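LacI family sugar-binding transcriptional regulator (PDB 4RK0) binds ribose in the cleft of a periplasmic-binding-protein-like sensor domain and probably regulates transcription by binding operator DNA, as LacI family repressors do. Local coordinates at residues 74-79 with 94-99; 88-93 with 100-105. All blocks are in the same frame, centred on the assembly; numbering follows the deposited sequence. Where two conformers were deposited one is given.

Interaction 1 of 2, residues 74-79 with 94-99. With RIB (alpha-D-ribofuranose), chain E.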
loop_
_atom_site.group_PDB
_atom_site.type_symbol
_atom_site.label_atom_id
_atom_site.label_comp_id
_atom_site.label_asym_id
_atom_site.label_seq_id
_atom_site.Cartn_x
_atom_site.Cartn_y
_atom_site.Cartn_z
ATOM N N ILE A 74 19.854 -8.560 2.077
ATOM C CA ILE A 74 21.150 -8.020 2.511
ATOM C C ILE A 74 21.812 -9.030 3.445
ATOM O O ILE A 74 21.251 -9.404 4.479
ATOM C CB ILE A 74 20.990 -6.659 3.191
ATOM C CG1 ILE A 74 20.254 -5.679 2.267
ATOM C CG2 ILE A 74 22.350 -6.106 3.584
ATOM C CD1 ILE A 74 21.047 -5.188 1.065
ATOM N N SER A 75 23.002 -9.530 3.065
ATOM C CA SER A 75 23.609 -10.609 3.811
ATOM C C SER A 75 24.426 -10.037 4.955
ATOM O O SER A 75 24.892 -8.904 4.885
ATOM C CB SER A 75 24.535 -11.452 2.906
ATOM O OG SER A 75 25.680 -10.690 2.546
ATOM N N ASN A 76 24.583 -10.847 5.990
ATOM C CA ASN A 76 25.486 -10.564 7.101
ATOM C C ASN A 76 26.909 -10.311 6.626
ATOM O O ASN A 76 27.563 -9.413 7.137
ATOM C CB ASN A 76 25.443 -11.692 8.140
ATOM C CG ASN A 76 24.114 -11.756 8.880
ATOM O OD1 ASN A 76 23.379 -10.770 8.928
ATOM N ND2 ASN A 76 23.796 -12.915 9.454
ATOM N N GLN A 77 27.368 -11.056 5.622
ATOM C CA GLN A 77 28.691 -10.820 5.042
ATOM C C GLN A 77 28.739 -9.435 4.416
ATOM O O GLN A 77 29.653 -8.672 4.664
ATOM C CB GLN A 77 29.032 -11.885 3.997
ATOM C CG GLN A 77 30.325 -11.627 3.234
ATOM C CD GLN A 77 30.896 -12.892 2.629
ATOM O OE1 GLN A 77 31.043 -13.906 3.314
ATOM N NE2 GLN A 77 31.227 -12.841 1.342
ATOM N N THR A 78 27.736 -9.099 3.607
ATOM C CA THR A 78 27.696 -7.754 3.012
ATOM C C THR A 78 27.717 -6.660 4.080
ATOM O O THR A 78 28.360 -5.628 3.918
ATOM C CB THR A 78 26.450 -7.555 2.128
ATOM O OG1 THR A 78 26.544 -8.418 0.992
ATOM C CG2 THR A 78 26.335 -6.110 1.643
ATOM N N ILE A 79 26.983 -6.882 5.164
ATOM C CA ILE A 79 26.868 -5.870 6.199
ATOM C C ILE A 79 28.240 -5.620 6.864
ATOM O O ILE A 79 28.670 -4.470 7.042
ATOM C CB ILE A 79 25.783 -6.280 7.219
ATOM C CG1 ILE A 79 24.398 -5.996 6.614
ATOM C CG2 ILE A 79 25.957 -5.542 8.538
ATOM C CD1 ILE A 79 23.246 -6.589 7.403
ATOM N N ASP A 94 12.112 -7.479 11.088
ATOM C CA ASP A 94 11.179 -8.188 10.229
ATOM C C ASP A 94 11.857 -9.397 9.561
ATOM O O ASP A 94 12.318 -10.297 10.282
ATOM C CB ASP A 94 10.559 -7.246 9.210
ATOM C CG ASP A 94 9.186 -7.767 8.739
ATOM O OD1 ASP A 94 8.308 -7.998 9.602
ATOM O OD2 ASP A 94 9.020 -8.030 7.548
ATOM N N GLN A 95 11.888 -9.443 8.229
ATOM C CA GLN A 95 12.465 -10.601 7.498
ATOM C C GLN A 95 13.971 -10.663 7.580
ATOM O O GLN A 95 14.523 -11.689 7.236
ATOM C CB GLN A 95 12.094 -10.594 6.020
ATOM C CG GLN A 95 10.577 -10.563 5.857
ATOM C CD GLN A 95 10.114 -10.779 4.426
ATOM O OE1 GLN A 95 10.901 -11.049 3.533
ATOM N NE2 GLN A 95 8.823 -10.666 4.218
ATOM N N LYS A 96 14.628 -9.579 7.981
ATOM C CA LYS A 96 16.086 -9.627 8.236
ATOM C C LYS A 96 16.387 -10.135 9.629
ATOM O O LYS A 96 16.086 -9.470 10.622
ATOM C CB LYS A 96 16.734 -8.253 8.079
ATOM C CG LYS A 96 18.229 -8.189 8.413
ATOM C CD LYS A 96 19.058 -9.090 7.471
ATOM C CE LYS A 96 20.464 -9.370 8.017
ATOM N NZ LYS A 96 21.133 -10.520 7.338
ATOM N N LYS A 97 16.996 -11.314 9.692
ATOM C CA LYS A 97 17.358 -11.955 10.924
ATOM C C LYS A 97 18.569 -11.260 11.594
ATOM O O LYS A 97 19.523 -10.894 10.926
ATOM C CB LYS A 97 17.657 -13.434 10.646
ATOM C CG LYS A 97 18.343 -14.207 11.756
ATOM C CD LYS A 97 17.497 -14.312 13.008
ATOM C CE LYS A 97 18.121 -15.312 13.968
ATOM N NZ LYS A 97 18.182 -14.766 15.347
ATOM N N ALA A 98 18.479 -11.045 12.906
ATOM C CA ALA A 98 19.543 -10.406 13.663
ATOM C C ALA A 98 20.579 -11.449 14.058
ATOM O O ALA A 98 20.237 -12.522 14.557
ATOM C CB ALA A 98 18.981 -9.742 14.913
ATOM N N GLU A 99 21.844 -11.111 13.862
ATOM C CA GLU A 99 22.935 -11.932 14.395
ATOM C C GLU A 99 23.095 -11.716 15.918
ATOM O O GLU A 99 23.383 -12.659 16.663
ATOM C CB GLU A 99 24.253 -11.703 13.632
ATOM C CG GLU A 99 24.494 -10.291 13.106
ATOM C CD GLU A 99 25.577 -10.244 12.051
ATOM O OE1 GLU A 99 25.434 -9.453 11.095
ATOM O OE2 GLU A 99 26.564 -10.997 12.166
HETATM O O5 RIB E . 2.510 -9.169 5.762
HETATM C C5 RIB E . 3.856 -9.047 5.330
HETATM C C4 RIB E . 4.612 -9.991 6.160
HETATM O O4 RIB E . 6.006 -10.129 5.783
HETATM C C3 RIB E . 4.351 -9.304 7.486
HETATM O O3 RIB E . 3.628 -10.296 8.216
HETATM C C2 RIB E . 5.778 -8.943 7.908
HETATM O O2 RIB E . 6.035 -9.305 9.243
HETATM C C1 RIB E . 6.740 -9.519 6.855
HETATM O O1 RIB E . 7.774 -10.295 7.435
#
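K96 carries this contact, sending its long side chain from the loop that follows strand 90-93 to the start of helix 76-86. From CB the chain leaves with CG anti to the backbone N (chi1 176°), turns once at chi2 (62°) and then runs nearly straight. CD passes 3.7 Å from I74 O; CE lies 4.0 Å from I79 CD1, an apolar touch. At the tip K96 NZ donates twice, to I74 O at 3.1 Å in the plane of that carbonyl, and to N76 OD1 at 2.8 Å from well above the plane of the amide, off any lone pair. A lysine suits this place: its aliphatic carbons lie beside I79 while its ammonium group reaches two oxygens.

S75, a small hydroxyl residue at the N-cap, accepts from T78 N through OG at 2.8 Å. E99, which is poorly ordered, comes tip to tip with N76, but E99 OE1 and N76 OD1 are both acceptors and form no bond; the carboxylate pairs instead with R84. The nearby positive charge of K96 probably eases that approach.

At the other end of the loop D94 and Q95 line the sugar pocket, in the cleft of the periplasmic-binding-protein-like fold. D94 OD1 accepts from RIB O2 at 2.6 Å, and D94 OD2 also accepts from RIB O1, its position being less certain, while Q95 NE2 donates to RIB O4 at 3.3 Å. An acid suits the site because its two oxygens can each accept from a sugar hydroxyl. N139, R143, N186, D214 and Q231 also bond the ribose.

K96, I74 and I79 all pack on I69 of strand 66-69, so the loop crosses from the cleft, where D94 touches helix 20-35, to the beginning of helix 76-86.

Interaction 2 of 2, residues 88-93 with 100-105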
loop_
_atom_site.group_PDB
_atom_site.type_symbol
_atom_site.label_atom_id
_atom_site.label_comp_id
_atom_site.label_asym_id
_atom_site.label_seq_id
_atom_site.Cartn_x
_atom_site.Cartn_y
_atom_site.Cartn_z
ATOM N N ILE A 88 29.015 2.581 9.638
ATOM C CA ILE A 88 27.730 3.183 9.282
ATOM C C ILE A 88 26.706 2.423 10.087
ATOM O O ILE A 88 26.608 1.214 9.989
ATOM C CB ILE A 88 27.393 3.179 7.786
ATOM C CG1 ILE A 88 28.439 3.985 7.020
ATOM C CG2 ILE A 88 26.028 3.821 7.569
ATOM C CD1 ILE A 88 28.117 4.209 5.558
ATOM N N PRO A 89 25.989 3.138 10.949
ATOM C CA PRO A 89 25.052 2.467 11.825
ATOM C C PRO A 89 23.840 1.929 11.044
ATOM O O PRO A 89 23.487 2.470 9.995
ATOM C CB PRO A 89 24.633 3.577 12.787
ATOM C CG PRO A 89 24.767 4.820 11.991
ATOM C CD PRO A 89 25.956 4.598 11.116
ATOM N N PHE A 90 23.299 0.844 11.546
ATOM C CA PHE A 90 22.115 0.216 10.981
ATOM C C PHE A 90 21.278 -0.506 12.035
ATOM O O PHE A 90 21.676 -0.688 13.179
ATOM C CB PHE A 90 22.526 -0.769 9.887
ATOM C CG PHE A 90 23.247 -1.992 10.409
ATOM C CD1 PHE A 90 24.616 -1.988 10.601
ATOM C CD2 PHE A 90 22.547 -3.126 10.736
ATOM C CE1 PHE A 90 25.263 -3.110 11.106
ATOM C CE2 PHE A 90 23.180 -4.247 11.233
ATOM C CZ PHE A 90 24.553 -4.242 11.427
ATOM N N ILE A 91 20.079 -0.908 11.626
ATOM C CA ILE A 91 19.167 -1.613 12.482
ATOM C C ILE A 91 18.374 -2.586 11.587
ATOM O O ILE A 91 18.116 -2.274 10.442
ATOM C CB ILE A 91 18.238 -0.626 13.247
ATOM C CG1 ILE A 91 17.360 -1.363 14.251
ATOM C CG2 ILE A 91 17.421 0.235 12.283
ATOM C CD1 ILE A 91 16.873 -0.435 15.361
ATOM N N VAL A 92 18.113 -3.764 12.123
ATOM C CA VAL A 92 17.412 -4.838 11.416
ATOM C C VAL A 92 16.058 -5.164 12.070
ATOM O O VAL A 92 15.810 -4.935 13.255
ATOM C CB VAL A 92 18.258 -6.139 11.294
ATOM C CG1 VAL A 92 19.649 -5.836 10.753
ATOM C CG2 VAL A 92 18.314 -6.946 12.585
ATOM N N LEU A 93 15.167 -5.700 11.264
ATOM C CA LEU A 93 13.877 -6.056 11.719
ATOM C C LEU A 93 13.230 -6.931 10.666
ATOM O O LEU A 93 13.737 -7.100 9.541
ATOM C CB LEU A 93 13.004 -4.810 11.933
ATOM C CG LEU A 93 12.607 -4.019 10.701
ATOM C CD1 LEU A 93 11.367 -3.151 11.019
ATOM C CD2 LEU A 93 13.735 -3.204 10.122
ATOM N N GLY A 100 22.871 -10.491 16.385
ATOM C CA GLY A 100 23.010 -10.177 17.813
ATOM C C GLY A 100 24.111 -9.182 18.152
ATOM O O GLY A 100 24.300 -8.849 19.325
ATOM N N PHE A 101 24.852 -8.725 17.139
ATOM C CA PHE A 101 25.768 -7.583 17.290
ATOM C C PHE A 101 25.259 -6.386 16.482
ATOM O O PHE A 101 25.963 -5.782 15.681
ATOM C CB PHE A 101 27.186 -7.990 16.900
ATOM C CG PHE A 101 27.869 -8.821 17.953
ATOM C CD1 PHE A 101 27.567 -10.173 18.093
ATOM C CD2 PHE A 101 28.781 -8.243 18.833
ATOM C CE1 PHE A 101 28.179 -10.938 19.073
ATOM C CE2 PHE A 101 29.397 -9.004 19.814
ATOM C CZ PHE A 101 29.095 -10.352 19.935
ATOM N N SER A 102 23.990 -6.086 16.682
ATOM C CA SER A 102 23.398 -4.925 16.091
ATOM C C SER A 102 22.137 -4.606 16.862
ATOM O O SER A 102 21.676 -5.369 17.719
ATOM C CB SER A 102 23.079 -5.137 14.609
ATOM O OG SER A 102 22.006 -6.033 14.443
ATOM N N ASP A 103 21.605 -3.448 16.537
ATOM C CA ASP A 103 20.291 -3.113 16.956
ATOM C C ASP A 103 19.290 -3.931 16.136
ATOM O O ASP A 103 19.565 -4.284 14.987
ATOM C CB ASP A 103 20.037 -1.614 16.708
ATOM C CG ASP A 103 20.836 -0.730 17.642
ATOM O OD1 ASP A 103 21.279 -1.222 18.692
ATOM O OD2 ASP A 103 21.006 0.461 17.325
ATOM N N ALA A 104 18.143 -4.200 16.742
ATOM C CA ALA A 104 17.020 -4.898 16.089
ATOM C C ALA A 104 15.705 -4.638 16.816
ATOM O O ALA A 104 15.654 -4.546 18.045
ATOM C CB ALA A 104 17.277 -6.401 16.029
ATOM N N VAL A 105 14.622 -4.534 16.064
ATOM C CA VAL A 105 13.295 -4.467 16.698
ATOM C C VAL A 105 12.434 -5.575 16.113
ATOM O O VAL A 105 12.166 -5.551 14.923
ATOM C CB VAL A 105 12.611 -3.131 16.428
ATOM C CG1 VAL A 105 11.381 -3.020 17.330
ATOM C CG2 VAL A 105 13.584 -1.988 16.681
HETATM O O HOH W 1 20.866 1.394 15.022
#
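I91 sets CG1 anti to its backbone N (chi1 -175°) and stays extended at chi2, carrying CD1 to D103 CB at 3.6 Å and to V105 CG2 at 3.9 Å. V92 (chi1 -50°) puts CG2 between its backbone N and carbonyl carbon, 3.6 Å from A104 CB on the other face; the small alanine lets the branched valine close in. F90 (chi1 69°) swings its ring so that CE2 reaches S102 CB at 3.5 Å, obliquely. Strands 90-93 and 103-107 are parallel neighbours in the sheet of the N-terminal lobe of the periplasmic-binding-protein-like fold, and beta-branched residues suit their extended backbone. V92 bonds through both its N-H and its C=O, as in a parallel ladder: its N donates to D103 O at 3.3 Å, and V105 N points nearly along the C=O axis of V92 O at 3.1 Å. S102 OG also donates to D103 O, so two donors grip it. A water donates to F90 O and D103 OD2, joining the strands near their N-terminal ends. D103 OD2 forms a salt bridge with R247 and OD1 accepts from E256 N, so a buried carboxylate has both oxygens satisfied. V105 reaches L236 and T240 of helix 233-249.

In the fold
Interaction 2 is a fully buried pairing of adjacent strands, whereas interaction 1 is partly buried, with exposed E99 at its margin. Interaction 1 is held by lysine bonds to a carbonyl and an amide oxygen, and interaction 2 by backbone bonds and apolar side chains. They are joined along the chain: helix 76-86 leads into strand 90-93, and the loop that begins with 94-99 leads on to strand 103-107. They also touch in space, I79 CG2 lying 3.5 Å from F90 CZ, while A98 CB packs on V92 and A104. Thus the loop that brings D94 and Q95 to the ribose grows directly out of the sheet, and its return path is laid over one face of it.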